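Local atomic coordinates of 3-polyprenyl-4-hydroxybenzoate decarboxylase and related decarboxylases (Pelotomaculum thermopropionicum, PDB entry 6H6X), a protein that binds prenylated FMN and probably catalyses the reversible decarboxylation of aromatic acids. Residues 381-386 / 417-421; 311-316 / 348-353. The protein carries 8 engineered substitutions. The contacts are given in a common frame with arbitrary orientation. Residues are numbered along the deposited sequence.

Interaction 1. Residues 381-386 / 417-421; sequences AVATRC and IDATI. With CA (calcium ion), chain J.
The last turn of helix 375-385 meets residues 417-421, which run on from strand 414-418, the nearest CA atoms being those of Cys-386 and Ala-419, 4.7 Å apart. Ala-381 O lies 3.9 Å from Ala-419 CB, and Val-382 (chi1 t) brings CG2 within 4.1 Å of the same methyl. Arg-385 O binds calcium at 2.6 Å. Its side chain (m, t, t) extends past Ile-421, whose CD1 lies over one guanidinium face, 3.5 Å from Arg-385 CZ; a water links NH1 of Arg-385 to O of Ala-419 at 2.7 Å each, while Glu-369 forms a salt bridge with Arg-385. Cys-386, at phi/psi -109/125, leaves the helix and sets SG 3.7 Å from Ile-417 CG2. Opposite, an Asx turn has Thr-420 N donating to Asp-418 OD1 (2.9 Å). Asp-418 O (2.9 Å), Thr-420 O (2.7 Å), a water and Asp-391 complete this largely backbone-carbonyl calcium site of the UbiD C-terminal domain. With no direct hydrogen bond between the segments, the shared cation implies that it ties the helix end to segment 417-421.

Interaction 2. Residues 311-316 / 348-353; sequences TVRQNV and RAIDAA. Engineered in segment 311-316: Asn-315 (natural residue Ala). Engineered in segment 348-353: Arg-348 (natural residue Asn), Asp-351 (natural residue Phe).
Val-312 and Ala-352 form the apolar centre, with CA atoms 5.2 Å apart; Val-312 (chi1 t) brings CG2 to 4.1 Å from Ala-352 CB and CG1 to 4.3 Å from Ala-349 CB. Such small alanine side chains allow the axes of helix segments 311-315 and 348-353 to approach to 8.6 Å, at 142° between their N-to-C directions, roughly antiparallel. Val-316 (chi1 t), just beyond the helix, adds CG2 at 4.2 Å from Ala-349 CB and 3.6 Å from Arg-348 CB. This is helix-helix packing within the UbiD C-terminal domain: Val-312 and Val-316 also touch Val-319 and Ile-338 of the adjoining sheet, and Ala-353 touches Ile-336 and Val-363. Farther out, Thr-311 CG2 reaches 3.8 Å from Ala-352 O, and the engineered Asn-315 places ND2 3.9 Å from Ala-352 CB. At the exposed edge, the engineered Arg-348 (m, t, p) curls back so that NH2 donates to Asn-315 O at 2.8 Å, with a weak second bond from NE to that oxygen at 3.3 Å.

In the fold
Both interactions belong to the C-terminal domain: interaction 1 includes a strand of its mixed sheet, and the helices of interaction 2 pack on strands 319-324, 333-338 and 362-367. Their centres lie 18 Å apart, and Ile-417 N comes to 3.9 Å from Ile-350 CD1, so the two are in direct packing contact. Each is largely buried: seven of nine touching residues in interaction 1 and five of eight in interaction 2, where Arg-348 is exposed. Interaction 1 works through a metal, a water and a few apolar contacts, and Lys-361 of the second subunit bonds to Cys-386 O. Interaction 2 joins two helices by apolar contacts, with one hydrogen bond and one weak one at the rim, both from the engineered Arg-348, untouched by the other chain.

Interaction 1. Residues 381-386 / 417-421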
loop_
_atom_site.group_PDB
_atom_site.type_symbol
_atom_site.label_atom_id
_atom_site.label_comp_id
_atom_site.label_asym_id
_atom_site.label_seq_id
_atom_site.Cartn_x
_atom_site.Cartn_y
_atom_site.Cartn_z
ATOM N N ALA B 381 10.022 7.612 0.883
ATOM C CA ALA B 381 10.600 8.718 1.573
ATOM C C ALA B 381 11.257 8.293 2.889
ATOM O O ALA B 381 12.384 8.717 3.197
ATOM C CB ALA B 381 9.557 9.795 1.792
ATOM N N VAL B 382 10.604 7.412 3.654
ATOM C CA VAL B 382 11.239 6.866 4.870
ATOM C C VAL B 382 12.500 6.061 4.468
ATOM O O VAL B 382 13.579 6.217 5.061
ATOM C CB VAL B 382 10.264 5.995 5.698
ATOM C CG1 VAL B 382 10.960 5.244 6.859
ATOM C CG2 VAL B 382 9.163 6.867 6.281
ATOM N N ALA B 383 12.374 5.189 3.474
ATOM C CA ALA B 383 13.500 4.354 3.093
ATOM C C ALA B 383 14.720 5.202 2.673
ATOM O O ALA B 383 15.850 4.833 3.002
ATOM C CB ALA B 383 13.144 3.391 1.954
ATOM N N THR B 384 14.503 6.323 1.978
ATOM C CA THR B 384 15.624 7.027 1.384
ATOM C C THR B 384 16.030 8.298 2.142
ATOM O O THR B 384 17.117 8.785 1.944
ATOM C CB THR B 384 15.368 7.274 -0.131
ATOM O OG1 THR B 384 14.239 8.109 -0.293
ATOM C CG2 THR B 384 15.041 5.953 -0.890
ATOM N N ARG B 385 15.202 8.812 3.026
ATOM C CA ARG B 385 15.445 10.091 3.717
ATOM C C ARG B 385 15.419 10.032 5.227
ATOM O O ARG B 385 15.585 11.053 5.865
ATOM C CB ARG B 385 14.430 11.134 3.277
ATOM C CG ARG B 385 14.429 11.369 1.778
ATOM C CD ARG B 385 13.215 12.120 1.304
ATOM N NE ARG B 385 13.305 12.263 -0.138
ATOM C CZ ARG B 385 12.458 12.946 -0.899
ATOM N NH1 ARG B 385 11.399 13.549 -0.358
ATOM N NH2 ARG B 385 12.673 13.020 -2.208
ATOM N N CYS B 386 15.238 8.858 5.827
ATOM C CA CYS B 386 15.279 8.754 7.273
ATOM C C CYS B 386 16.558 8.024 7.685
ATOM O O CYS B 386 16.840 6.918 7.208
ATOM C CB CYS B 386 14.033 8.069 7.802
ATOM S SG CYS B 386 14.152 7.551 9.541
ATOM N N ILE B 417 9.044 10.188 13.248
ATOM C CA ILE B 417 10.003 9.947 12.194
ATOM C C ILE B 417 10.116 11.187 11.253
ATOM O O ILE B 417 9.109 11.655 10.632
ATOM C CB ILE B 417 9.632 8.714 11.356
ATOM C CG1 ILE B 417 9.610 7.434 12.241
ATOM C CG2 ILE B 417 10.614 8.490 10.260
ATOM C CD1 ILE B 417 9.160 6.168 11.503
ATOM N N ASP B 418 11.339 11.696 11.097
ATOM C CA ASP B 418 11.607 12.837 10.179
ATOM C C ASP B 418 12.124 12.302 8.911
ATOM O O ASP B 418 13.279 11.877 8.855
ATOM C CB ASP B 418 12.713 13.734 10.753
ATOM C CG ASP B 418 12.981 14.969 9.879
ATOM O OD1 ASP B 418 12.517 15.066 8.717
ATOM O OD2 ASP B 418 13.682 15.822 10.394
ATOM N N ALA B 419 11.287 12.234 7.886
ATOM C CA ALA B 419 11.716 11.705 6.635
ATOM C C ALA B 419 11.790 12.850 5.593
ATOM O O ALA B 419 11.472 12.633 4.424
ATOM C CB ALA B 419 10.738 10.625 6.180
ATOM N N THR B 420 12.160 14.051 6.041
ATOM C CA THR B 420 12.474 15.141 5.123
ATOM C C THR B 420 13.941 15.144 4.694
ATOM O O THR B 420 14.835 14.682 5.410
ATOM C CB THR B 420 12.100 16.513 5.739
ATOM O OG1 THR B 420 12.932 16.820 6.864
ATOM C CG2 THR B 420 10.647 16.466 6.204
ATOM N N ILE B 421 14.163 15.658 3.492
ATOM C CA ILE B 421 15.500 15.906 2.966
ATOM C C ILE B 421 16.195 16.933 3.871
ATOM O O ILE B 421 15.593 17.999 4.185
ATOM C CB ILE B 421 15.419 16.448 1.526
ATOM C CG1 ILE B 421 14.910 15.371 0.562
ATOM C CG2 ILE B 421 16.773 16.944 1.047
ATOM C CD1 ILE B 421 14.180 15.975 -0.633
HETATM CA CA CA J . 15.470 13.130 7.489
HETATM O O HOH W 1 10.598 13.916 2.234
HETATM O O HOH W 2 16.154 15.639 8.098
#

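Interaction 2. Residues 311-316 / 348-353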
loop_
_atom_site.group_PDB
_atom_site.type_symbol
_atom_site.label_atom_id
_atom_site.label_comp_id
_atom_site.label_asym_id
_atom_site.label_seq_id
_atom_site.Cartn_x
_atom_site.Cartn_y
_atom_site.Cartn_z
ATOM N N THR B 311 -4.031 22.265 14.403
ATOM C CA THR B 311 -3.034 22.228 15.465
ATOM C C THR B 311 -1.599 22.308 14.948
ATOM O O THR B 311 -0.772 22.998 15.522
ATOM C CB THR B 311 -3.105 20.938 16.281
ATOM O OG1 THR B 311 -4.463 20.623 16.575
ATOM C CG2 THR B 311 -2.297 21.109 17.609
ATOM N N VAL B 312 -1.328 21.584 13.868
ATOM C CA VAL B 312 -0.029 21.586 13.291
ATOM C C VAL B 312 0.262 22.944 12.647
ATOM O O VAL B 312 1.366 23.424 12.784
ATOM C CB VAL B 312 0.139 20.431 12.293
ATOM C CG1 VAL B 312 1.459 20.516 11.560
ATOM C CG2 VAL B 312 0.082 19.089 13.027
ATOM N N ARG B 313 -0.713 23.536 11.948
ATOM C CA ARG B 313 -0.530 24.851 11.294
ATOM C C ARG B 313 -0.174 25.987 12.302
ATOM O O ARG B 313 0.667 26.815 11.990
ATOM C CB ARG B 313 -1.741 25.245 10.458
ATOM C CG ARG B 313 -1.420 26.254 9.344
ATOM C CD ARG B 313 -2.656 26.924 8.742
ATOM N NE ARG B 313 -3.548 26.010 7.996
ATOM C CZ ARG B 313 -3.283 25.481 6.800
ATOM N NH1 ARG B 313 -2.127 25.746 6.167
ATOM N NH2 ARG B 313 -4.184 24.675 6.223
ATOM N N GLN B 314 -0.754 25.954 13.506
ATOM C CA GLN B 314 -0.427 26.872 14.606
ATOM C C GLN B 314 1.057 26.944 14.869
ATOM O O GLN B 314 1.593 28.043 15.031
ATOM C CB GLN B 314 -1.113 26.486 15.940
ATOM C CG GLN B 314 -2.130 27.492 16.466
ATOM C CD GLN B 314 -3.492 27.377 15.780
ATOM O OE1 GLN B 314 -4.479 26.950 16.399
ATOM N NE2 GLN B 314 -3.550 27.740 14.489
ATOM N N ASN B 315 1.711 25.777 14.933
ATOM C CA ASN B 315 3.106 25.716 15.285
ATOM C C ASN B 315 4.005 25.642 14.070
ATOM O O ASN B 315 5.181 25.891 14.200
ATOM C CB ASN B 315 3.387 24.525 16.200
ATOM C CG ASN B 315 2.742 24.649 17.559
ATOM O OD1 ASN B 315 3.193 25.398 18.411
ATOM N ND2 ASN B 315 1.702 23.865 17.787
ATOM N N VAL B 316 3.478 25.269 12.903
ATOM C CA VAL B 316 4.298 25.001 11.736
ATOM C C VAL B 316 3.567 25.541 10.517
ATOM O O VAL B 316 2.892 24.785 9.779
ATOM C CB VAL B 316 4.628 23.498 11.574
ATOM C CG1 VAL B 316 5.538 23.265 10.373
ATOM C CG2 VAL B 316 5.269 22.940 12.838
ATOM N N ARG B 348 8.888 20.071 15.362
ATOM C CA ARG B 348 7.729 20.881 15.757
ATOM C C ARG B 348 6.410 20.285 15.195
ATOM O O ARG B 348 5.419 20.254 15.883
ATOM C CB ARG B 348 7.896 22.339 15.296
ATOM C CG ARG B 348 9.019 23.109 16.027
ATOM C CD ARG B 348 9.337 24.451 15.340
ATOM N NE ARG B 348 8.186 25.358 15.378
ATOM C CZ ARG B 348 7.752 26.024 16.465
ATOM N NH1 ARG B 348 8.378 25.927 17.648
ATOM N NH2 ARG B 348 6.678 26.805 16.378
ATOM N N ALA B 349 6.402 19.844 13.947
ATOM C CA ALA B 349 5.208 19.192 13.381
ATOM C C ALA B 349 4.891 17.898 14.201
ATOM O O ALA B 349 3.767 17.670 14.591
ATOM C CB ALA B 349 5.420 18.889 11.903
ATOM N N ILE B 350 5.929 17.143 14.552
ATOM C CA ILE B 350 5.765 15.942 15.351
ATOM C C ILE B 350 5.179 16.228 16.725
ATOM O O ILE B 350 4.213 15.545 17.136
ATOM C CB ILE B 350 7.070 15.128 15.472
ATOM C CG1 ILE B 350 7.381 14.463 14.132
ATOM C CG2 ILE B 350 6.990 14.074 16.603
ATOM C CD1 ILE B 350 8.828 14.014 13.982
ATOM N N ASP B 351 5.740 17.213 17.420
ATOM C CA ASP B 351 5.270 17.600 18.760
ATOM C C ASP B 351 3.806 18.075 18.720
ATOM O O ASP B 351 3.017 17.767 19.595
ATOM C CB ASP B 351 6.193 18.672 19.408
ATOM N N ALA B 352 3.448 18.815 17.683
ATOM C CA ALA B 352 2.084 19.284 17.472
ATOM C C ALA B 352 1.111 18.129 17.170
ATOM O O ALA B 352 -0.004 18.142 17.650
ATOM C CB ALA B 352 2.062 20.294 16.355
ATOM N N ALA B 353 1.519 17.136 16.371
ATOM C CA ALA B 353 0.644 15.999 16.105
ATOM C C ALA B 353 0.317 15.246 17.413
ATOM O O ALA B 353 -0.850 14.923 17.665
ATOM C CB ALA B 353 1.223 15.118 15.050
#